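Local coordinates for Fe-regulated protein B (Neisseria meningitidis, PDB 4AIP) that serves as a TonB-dependent iron transporter of the outer membrane, probably taking up iron bound to siderophores, at residues D262-M271 against Q308-N319. Residues are numbered along the deposited sequence; the frame is centred on the assembly and turned at random.
With N8E (3,6,9,12,15-pentaoxatricosan-1-ol), chain F.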
ATOM      1  N   ASP B 262      22.963 -29.697  17.285  1.00 36.80           N
ATOM      2  CA  ASP B 262      22.863 -29.228  15.898  1.00 35.60           C
ATOM      3  C   ASP B 262      22.539 -30.283  14.880  1.00 36.73           C
ATOM      4  O   ASP B 262      22.877 -30.115  13.690  1.00 37.43           O
ATOM      5  CB  ASP B 262      24.133 -28.489  15.460  1.00 31.31           C
ATOM      6  CG  ASP B 262      24.329 -27.214  16.235  1.00 28.70           C
ATOM      7  OD1 ASP B 262      23.459 -26.880  17.097  1.00 25.99           O
ATOM      8  OD2 ASP B 262      25.352 -26.532  15.991  1.00 27.25           O
ATOM      9  N   ASP B 263      21.888 -31.350  15.335  1.00 37.52           N
ATOM     10  CA  ASP B 263      21.512 -32.416  14.451  1.00 38.21           C
ATOM     11  C   ASP B 263      20.019 -32.367  14.117  1.00 36.89           C
ATOM     12  O   ASP B 263      19.506 -33.141  13.327  1.00 37.51           O
ATOM     13  CB  ASP B 263      22.071 -33.757  14.976  1.00 39.76           C
ATOM     14  CG  ASP B 263      23.590 -33.940  14.647  1.00 44.09           C
ATOM     15  OD1 ASP B 263      24.116 -33.379  13.631  1.00 48.70           O
ATOM     16  OD2 ASP B 263      24.276 -34.646  15.416  1.00 47.66           O
ATOM     17  N   HIS B 264      19.327 -31.392  14.674  1.00 35.25           N
ATOM     18  CA  HIS B 264      17.917 -31.193  14.389  1.00 32.70           C
ATOM     19  C   HIS B 264      17.568 -29.735  14.043  1.00 29.57           C
ATOM     20  O   HIS B 264      18.080 -28.794  14.672  1.00 30.17           O
ATOM     21  CB  HIS B 264      17.108 -31.611  15.611  1.00 34.18           C
ATOM     22  CG  HIS B 264      17.150 -33.079  15.880  1.00 37.85           C
ATOM     23  ND1 HIS B 264      18.253 -33.714  16.433  1.00 40.58           N
ATOM     24  CD2 HIS B 264      16.223 -34.050  15.659  1.00 39.23           C
ATOM     25  CE1 HIS B 264      18.001 -35.009  16.536  1.00 40.79           C
ATOM     26  NE2 HIS B 264      16.777 -35.239  16.081  1.00 41.17           N
ATOM     27  N   ARG B 265      16.679 -29.548  13.067  1.00 22.87           N
ATOM     28  CA  ARG B 265      16.217 -28.218  12.716  1.00 18.84           C
ATOM     29  C   ARG B 265      14.767 -28.155  12.201  1.00 18.01           C
ATOM     30  O   ARG B 265      14.412 -28.918  11.289  1.00 16.22           O
ATOM     31  CB  ARG B 265      17.148 -27.604  11.692  1.00 19.29           C
ATOM     32  CG  ARG B 265      16.756 -26.119  11.333  1.00 20.53           C
ATOM     33  CD  ARG B 265      17.760 -25.468  10.395  1.00 19.75           C
ATOM     34  NE  ARG B 265      17.414 -24.083  10.047  1.00 21.47           N
ATOM     35  CZ  ARG B 265      17.533 -23.012  10.851  1.00 21.43           C
ATOM     36  NH1 ARG B 265      17.911 -23.113  12.131  1.00 20.10           N
ATOM     37  NH2 ARG B 265      17.195 -21.824  10.380  1.00 20.13           N
ATOM     38  N   ILE B 266      13.955 -27.229  12.752  1.00 14.84           N
ATOM     39  CA  ILE B 266      12.608 -26.974  12.225  1.00 14.17           C
ATOM     40  C   ILE B 266      12.607 -25.540  11.756  1.00 12.89           C
ATOM     41  O   ILE B 266      13.063 -24.681  12.468  1.00 11.55           O
ATOM     42  CB  ILE B 266      11.491 -27.196  13.251  1.00 14.92           C
ATOM     43  CG1 ILE B 266      11.360 -28.668  13.556  1.00 19.15           C
ATOM     44  CG2 ILE B 266      10.148 -26.788  12.713  1.00 18.24           C
ATOM     45  CD1 ILE B 266      11.381 -29.006  15.049  1.00 21.68           C
ATOM     46  N   VAL B 267      12.063 -25.289  10.570  1.00 12.52           N
ATOM     47  CA  VAL B 267      11.977 -23.968  10.023  1.00 13.86           C
ATOM     48  C   VAL B 267      10.562 -23.681   9.556  1.00 12.12           C
ATOM     49  O   VAL B 267       9.937 -24.495   8.868  1.00 12.06           O
ATOM     50  CB  VAL B 267      12.960 -23.814   8.837  1.00 15.61           C
ATOM     51  CG1 VAL B 267      12.855 -22.425   8.258  1.00 17.75           C
ATOM     52  CG2 VAL B 267      14.360 -24.014   9.327  1.00 18.42           C
ATOM     53  N   LEU B 268      10.035 -22.537   9.927  1.00 11.51           N
ATOM     54  CA  LEU B 268       8.725 -22.173   9.408  1.00 12.58           C
ATOM     55  C   LEU B 268       8.866 -20.886   8.611  1.00 11.21           C
ATOM     56  O   LEU B 268       9.478 -19.888   9.116  1.00  9.61           O
ATOM     57  CB  LEU B 268       7.775 -21.936  10.563  1.00 14.87           C
ATOM     58  CG  LEU B 268       6.435 -22.624  10.569  1.00 19.85           C
ATOM     59  CD1 LEU B 268       5.615 -21.873  11.620  1.00 22.14           C
ATOM     60  CD2 LEU B 268       5.680 -22.621   9.274  1.00 20.86           C
ATOM     61  N   SER B 269       8.206 -20.881   7.453  1.00  9.22           N
ATOM     62  CA  SER B 269       8.545 -19.976   6.400  1.00 10.83           C
ATOM     63  C   SER B 269       7.265 -19.468   5.726  1.00  9.95           C
ATOM     64  O   SER B 269       6.369 -20.291   5.477  1.00  8.47           O
ATOM     65  CB  SER B 269       9.379 -20.808   5.447  1.00 13.01           C
ATOM     66  OG  SER B 269       9.552 -20.201   4.199  1.00 19.99           O
ATOM     67  N   HIS B 270       7.127 -18.161   5.460  1.00  9.60           N
ATOM     68  CA  HIS B 270       6.065 -17.738   4.552  1.00 11.16           C
ATOM     69  C   HIS B 270       6.664 -16.847   3.500  1.00 11.32           C
ATOM     70  O   HIS B 270       7.392 -15.909   3.861  1.00 11.62           O
ATOM     71  CB  HIS B 270       4.886 -17.031   5.235  1.00 13.52           C
ATOM     72  CG  HIS B 270       3.845 -16.564   4.264  1.00 17.47           C
ATOM     73  ND1 HIS B 270       2.827 -17.375   3.833  1.00 19.48           N
ATOM     74  CD2 HIS B 270       3.683 -15.389   3.611  1.00 19.49           C
ATOM     75  CE1 HIS B 270       2.066 -16.725   2.977  1.00 20.24           C
ATOM     76  NE2 HIS B 270       2.581 -15.524   2.800  1.00 21.01           N
ATOM     77  N   MET B 271       6.369 -17.129   2.228  1.00  9.95           N
ATOM     78  CA  MET B 271       6.870 -16.310   1.173  1.00 12.05           C
ATOM     79  C   MET B 271       5.747 -15.759   0.326  1.00 12.19           C
ATOM     80  O   MET B 271       4.747 -16.442   0.090  1.00 12.33           O
ATOM     81  CB  MET B 271       7.813 -17.095   0.325  1.00 14.14           C
ATOM     82  CG  MET B 271       7.756 -16.620  -1.064  1.00 19.07           C
ATOM     83  SD  MET B 271       8.676 -17.532  -2.252  1.00 26.86           S
ATOM     84  CE  MET B 271       7.783 -19.009  -2.517  1.00 22.76           C
ATOM     85  N   GLN B 308       2.353 -15.492  -5.959  1.00 12.40           N
ATOM     86  CA  GLN B 308       2.742 -16.826  -5.560  1.00 13.13           C
ATOM     87  C   GLN B 308       3.136 -16.751  -4.108  1.00 13.08           C
ATOM     88  O   GLN B 308       3.967 -15.876  -3.710  1.00 12.91           O
ATOM     89  CB  GLN B 308       3.916 -17.342  -6.402  1.00 13.31           C
ATOM     90  CG  GLN B 308       4.087 -18.850  -6.392  1.00 13.67           C
ATOM     91  CD  GLN B 308       5.308 -19.319  -7.187  1.00 24.15           C
ATOM     92  OE1 GLN B 308       6.432 -19.136  -6.764  1.00 31.53           O
ATOM     93  NE2 GLN B 308       5.078 -19.927  -8.328  1.00 27.27           N
ATOM     94  N   SER B 309       2.571 -17.659  -3.314  1.00 12.72           N
ATOM     95  CA  SER B 309       2.770 -17.609  -1.894  1.00 15.15           C
ATOM     96  C   SER B 309       2.963 -19.007  -1.450  1.00 14.94           C
ATOM     97  O   SER B 309       2.336 -19.968  -1.932  1.00 14.12           O
ATOM     98  CB  SER B 309       1.578 -17.050  -1.109  1.00 14.07           C
ATOM     99  OG  SER B 309       0.850 -16.086  -1.814  1.00 28.03           O
ATOM    100  N   ASN B 310       3.765 -19.125  -0.426  1.00 14.30           N
ATOM    101  CA  ASN B 310       4.060 -20.404   0.073  1.00 14.17           C
ATOM    102  C   ASN B 310       4.268 -20.282   1.562  1.00 13.82           C
ATOM    103  O   ASN B 310       5.146 -19.520   2.001  1.00 13.54           O
ATOM    104  CB  ASN B 310       5.370 -20.883  -0.565  1.00 14.63           C
ATOM    105  CG  ASN B 310       5.608 -22.366  -0.309  1.00 20.23           C
ATOM    106  OD1 ASN B 310       4.637 -23.104  -0.087  1.00 22.28           O
ATOM    107  ND2 ASN B 310       6.887 -22.807  -0.313  1.00 33.10           N
ATOM    108  N   THR B 311       3.457 -21.004   2.331  1.00 11.73           N
ATOM    109  CA  THR B 311       3.838 -21.282   3.718  1.00 11.75           C
ATOM    110  C   THR B 311       4.366 -22.711   3.796  1.00 11.19           C
ATOM    111  O   THR B 311       3.721 -23.633   3.298  1.00 10.91           O
ATOM    112  CB  THR B 311       2.658 -21.156   4.711  1.00 12.93           C
ATOM    113  OG1 THR B 311       1.906 -19.967   4.461  1.00 11.94           O
ATOM    114  CG2 THR B 311       3.162 -21.079   6.081  1.00  6.83           C
ATOM    115  N   ASN B 312       5.533 -22.865   4.413  1.00 11.48           N
ATOM    116  CA  ASN B 312       6.313 -24.093   4.364  1.00 11.50           C
ATOM    117  C   ASN B 312       6.815 -24.456   5.735  1.00 10.63           C
ATOM    118  O   ASN B 312       7.421 -23.612   6.400  1.00 11.57           O
ATOM    119  CB  ASN B 312       7.549 -23.883   3.483  1.00 14.19           C
ATOM    120  CG  ASN B 312       8.342 -25.208   3.266  1.00 14.68           C
ATOM    121  OD1 ASN B 312       7.869 -26.105   2.569  1.00 18.05           O
ATOM    122  ND2 ASN B 312       9.512 -25.328   3.858  1.00  9.82           N
ATOM    123  N   LEU B 313       6.594 -25.706   6.154  1.00  9.76           N
ATOM    124  CA  LEU B 313       7.208 -26.219   7.364  1.00  8.20           C
ATOM    125  C   LEU B 313       8.246 -27.246   6.959  1.00  8.48           C
ATOM    126  O   LEU B 313       7.934 -28.168   6.178  1.00  9.82           O
ATOM    127  CB  LEU B 313       6.194 -26.901   8.239  1.00  7.74           C
ATOM    128  CG  LEU B 313       6.741 -27.488   9.565  1.00  6.74           C
ATOM    129  CD1 LEU B 313       7.271 -26.434  10.526  1.00  7.10           C
ATOM    130  CD2 LEU B 313       5.583 -28.236  10.272  1.00  7.49           C
ATOM    131  N   ALA B 314       9.448 -27.135   7.498  1.00  6.72           N
ATOM    132  CA  ALA B 314      10.505 -27.980   7.072  1.00  7.27           C
ATOM    133  C   ALA B 314      11.218 -28.471   8.241  1.00  9.16           C
ATOM    134  O   ALA B 314      11.521 -27.694   9.181  1.00  9.62           O
ATOM    135  CB  ALA B 314      11.567 -27.166   6.160  1.00  6.77           C
ATOM    136  N   TYR B 315      11.606 -29.733   8.168  1.00 10.50           N
ATOM    137  CA  TYR B 315      12.364 -30.335   9.237  1.00 13.74           C
ATOM    138  C   TYR B 315      13.560 -31.065   8.648  1.00 16.33           C
ATOM    139  O   TYR B 315      13.430 -31.729   7.627  1.00 14.34           O
ATOM    140  CB  TYR B 315      11.489 -31.329   9.994  1.00 12.48           C
ATOM    141  CG  TYR B 315      12.279 -32.245  10.890  1.00 15.81           C
ATOM    142  CD1 TYR B 315      12.919 -31.751  12.005  1.00 14.60           C
ATOM    143  CD2 TYR B 315      12.392 -33.604  10.613  1.00 16.50           C
ATOM    144  CE1 TYR B 315      13.649 -32.566  12.837  1.00 13.86           C
ATOM    145  CE2 TYR B 315      13.089 -34.443  11.467  1.00 17.39           C
ATOM    146  CZ  TYR B 315      13.717 -33.912  12.566  1.00 18.63           C
ATOM    147  OH  TYR B 315      14.464 -34.734  13.377  1.00 20.80           O
ATOM    148  N   THR B 316      14.726 -30.949   9.276  1.00 24.86           N
ATOM    149  CA  THR B 316      15.806 -31.867   8.979  1.00 31.54           C
ATOM    150  C   THR B 316      16.475 -32.408  10.258  1.00 33.24           C
ATOM    151  O   THR B 316      16.912 -31.641  11.129  1.00 33.16           O
ATOM    152  CB  THR B 316      16.863 -31.299   7.997  1.00 33.40           C
ATOM    153  OG1 THR B 316      17.944 -30.769   8.749  1.00 38.44           O
ATOM    154  CG2 THR B 316      16.314 -30.191   7.065  1.00 35.95           C
ATOM    155  N   GLY B 317      16.536 -33.735  10.358  1.00 35.11           N
ATOM    156  CA  GLY B 317      17.278 -34.407  11.427  1.00 36.71           C
ATOM    157  C   GLY B 317      18.407 -35.256  10.865  1.00 37.17           C
ATOM    158  O   GLY B 317      18.293 -35.829   9.802  1.00 36.26           O
ATOM    159  N   LYS B 318      19.494 -35.321  11.609  1.00 38.31           N
ATOM    160  CA  LYS B 318      20.699 -36.039  11.231  1.00 39.50           C
ATOM    161  C   LYS B 318      21.106 -36.932  12.391  1.00 39.27           C
ATOM    162  O   LYS B 318      20.960 -36.499  13.536  1.00 40.08           O
ATOM    163  CB  LYS B 318      21.822 -35.026  11.061  1.00 39.87           C
ATOM    164  CG  LYS B 318      22.182 -34.710   9.652  1.00 43.40           C
ATOM    165  CD  LYS B 318      23.225 -33.652   9.625  1.00 46.93           C
ATOM    166  CE  LYS B 318      22.589 -32.288   9.807  1.00 50.87           C
ATOM    167  NZ  LYS B 318      23.580 -31.295   9.376  1.00 52.59           N
ATOM    168  N   ASN B 319      21.648 -38.134  12.147  1.00 35.45           N
ATOM    169  CA  ASN B 319      22.128 -39.018  13.249  1.00 33.38           C
ATOM    170  C   ASN B 319      21.014 -39.407  14.223  1.00 32.78           C
ATOM    171  O   ASN B 319      21.149 -39.276  15.441  1.00 31.61           O
ATOM    172  CB  ASN B 319      23.316 -38.402  14.029  1.00 31.53           C
ATOM    173  CG  ASN B 319      24.560 -38.182  13.150  1.00 34.38           C
ATOM    174  OD1 ASN B 319      24.666 -38.692  12.017  1.00 28.07           O
ATOM    175  ND2 ASN B 319      25.515 -37.428  13.680  1.00 33.66           N
TER
HETATM  176  C01 N8E F1743       1.532 -10.864   3.636  1.00 18.27           C
HETATM  177  C02 N8E F1743       2.420 -12.076   3.430  1.00 17.70           C
HETATM  178  C03 N8E F1743       3.891 -11.691   3.486  1.00 18.51           C
HETATM  179  C04 N8E F1743       4.458 -11.624   4.900  1.00 17.44           C
HETATM  180  C05 N8E F1743       5.100 -12.918   5.354  1.00 16.03           C
HETATM  181  C06 N8E F1743       4.947 -13.116   6.862  1.00 12.04           C
HETATM  182  C07 N8E F1743       3.671 -13.787   7.240  1.00 13.15           C
HETATM  183  C08 N8E F1743       3.738 -14.578   8.548  1.00 19.46           C
HETATM  184  O09 N8E F1743       4.552 -15.733   8.406  1.00 19.45           O
HETATM  185  C10 N8E F1743       4.743 -16.530   9.549  1.00 20.92           C
HETATM  186  C11 N8E F1743       6.022 -17.355   9.432  1.00 17.88           C
HETATM  187  O12 N8E F1743       6.835 -17.092  10.556  1.00 19.89           O
HETATM  188  C13 N8E F1743       7.925 -16.183  10.469  1.00 23.12           C
HETATM  189  C14 N8E F1743       8.360 -15.961  11.912  1.00 26.05           C
HETATM  190  O15 N8E F1743       8.673 -14.582  12.139  1.00 34.26           O
HETATM  191  C16 N8E F1743       8.166 -14.054  13.366  1.00 28.91           C
HETATM  192  C17 N8E F1743       9.148 -14.335  14.485  1.00 32.02           C
HETATM  193  O18 N8E F1743      10.112 -13.278  14.481  1.00 32.80           O
HETATM  194  C19 N8E F1743      11.468 -13.724  14.676  1.00 38.51           C
HETATM  195  C20 N8E F1743      11.894 -14.028  16.123  1.00 37.81           C
HETATM  196  O21 N8E F1743      12.731 -15.196  16.166  1.00 35.54           O
HETATM  197  C22 N8E F1743      14.113 -14.884  16.295  1.00 31.44           C
HETATM  198  C23 N8E F1743      14.590 -15.710  17.469  1.00 27.76           C
HETATM  199  O24 N8E F1743      15.926 -15.321  17.839  1.00 29.98           O
HETATM  200  O   HOH W   1      10.187 -23.685   5.919  1.00 10.65           O
HETATM  201  O   HOH W   2       7.661 -20.326   2.499  1.00 13.57           O
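H270 and T311 meet on the outer face of the barrel, which probably meets lipid in the membrane. The strands run antiparallel, in register from H264–G317 to M271–N310, with two-way backbone bonds at R265–T316 and V267–A314. H270 ND1 and T311 OG1 lie 2.8 Å apart in a nearly straight hydrogen bond, OG1 at the ring edge. The ring's turn about CB–CG (chi2 86°) presents ND1 to T311 and CD2 to the detergent N8E, whose C05 comes within 3.3 Å of CD2. V199 and F193 of a neighbouring subunit pack on H270 and T311.

Further along, L313 CD1 reaches I266 CG2 at 3.6 Å and also touches L268 CG. The Y315 ring leans over G317, whose N lies above one face; Y315 CD1 meets I266 CG1, and Y315 OH comes 3.0 Å from H264 CD2, at the ring edge.

The barrel interior is more polar. Water 1 donates to V267 O and N312 O, water 2 to N310 O. M271, bent at chi3 (74°), lays CE against N310 CB; extended R265 bonds T258 OG1 through NH1 and salt-bridges D213 through NH2. The apolar outer surface probably suits lipid; the H270–T311 bond satisfies ND1 and OG1 but leaves buried NE2 without a partner, against N8E C02.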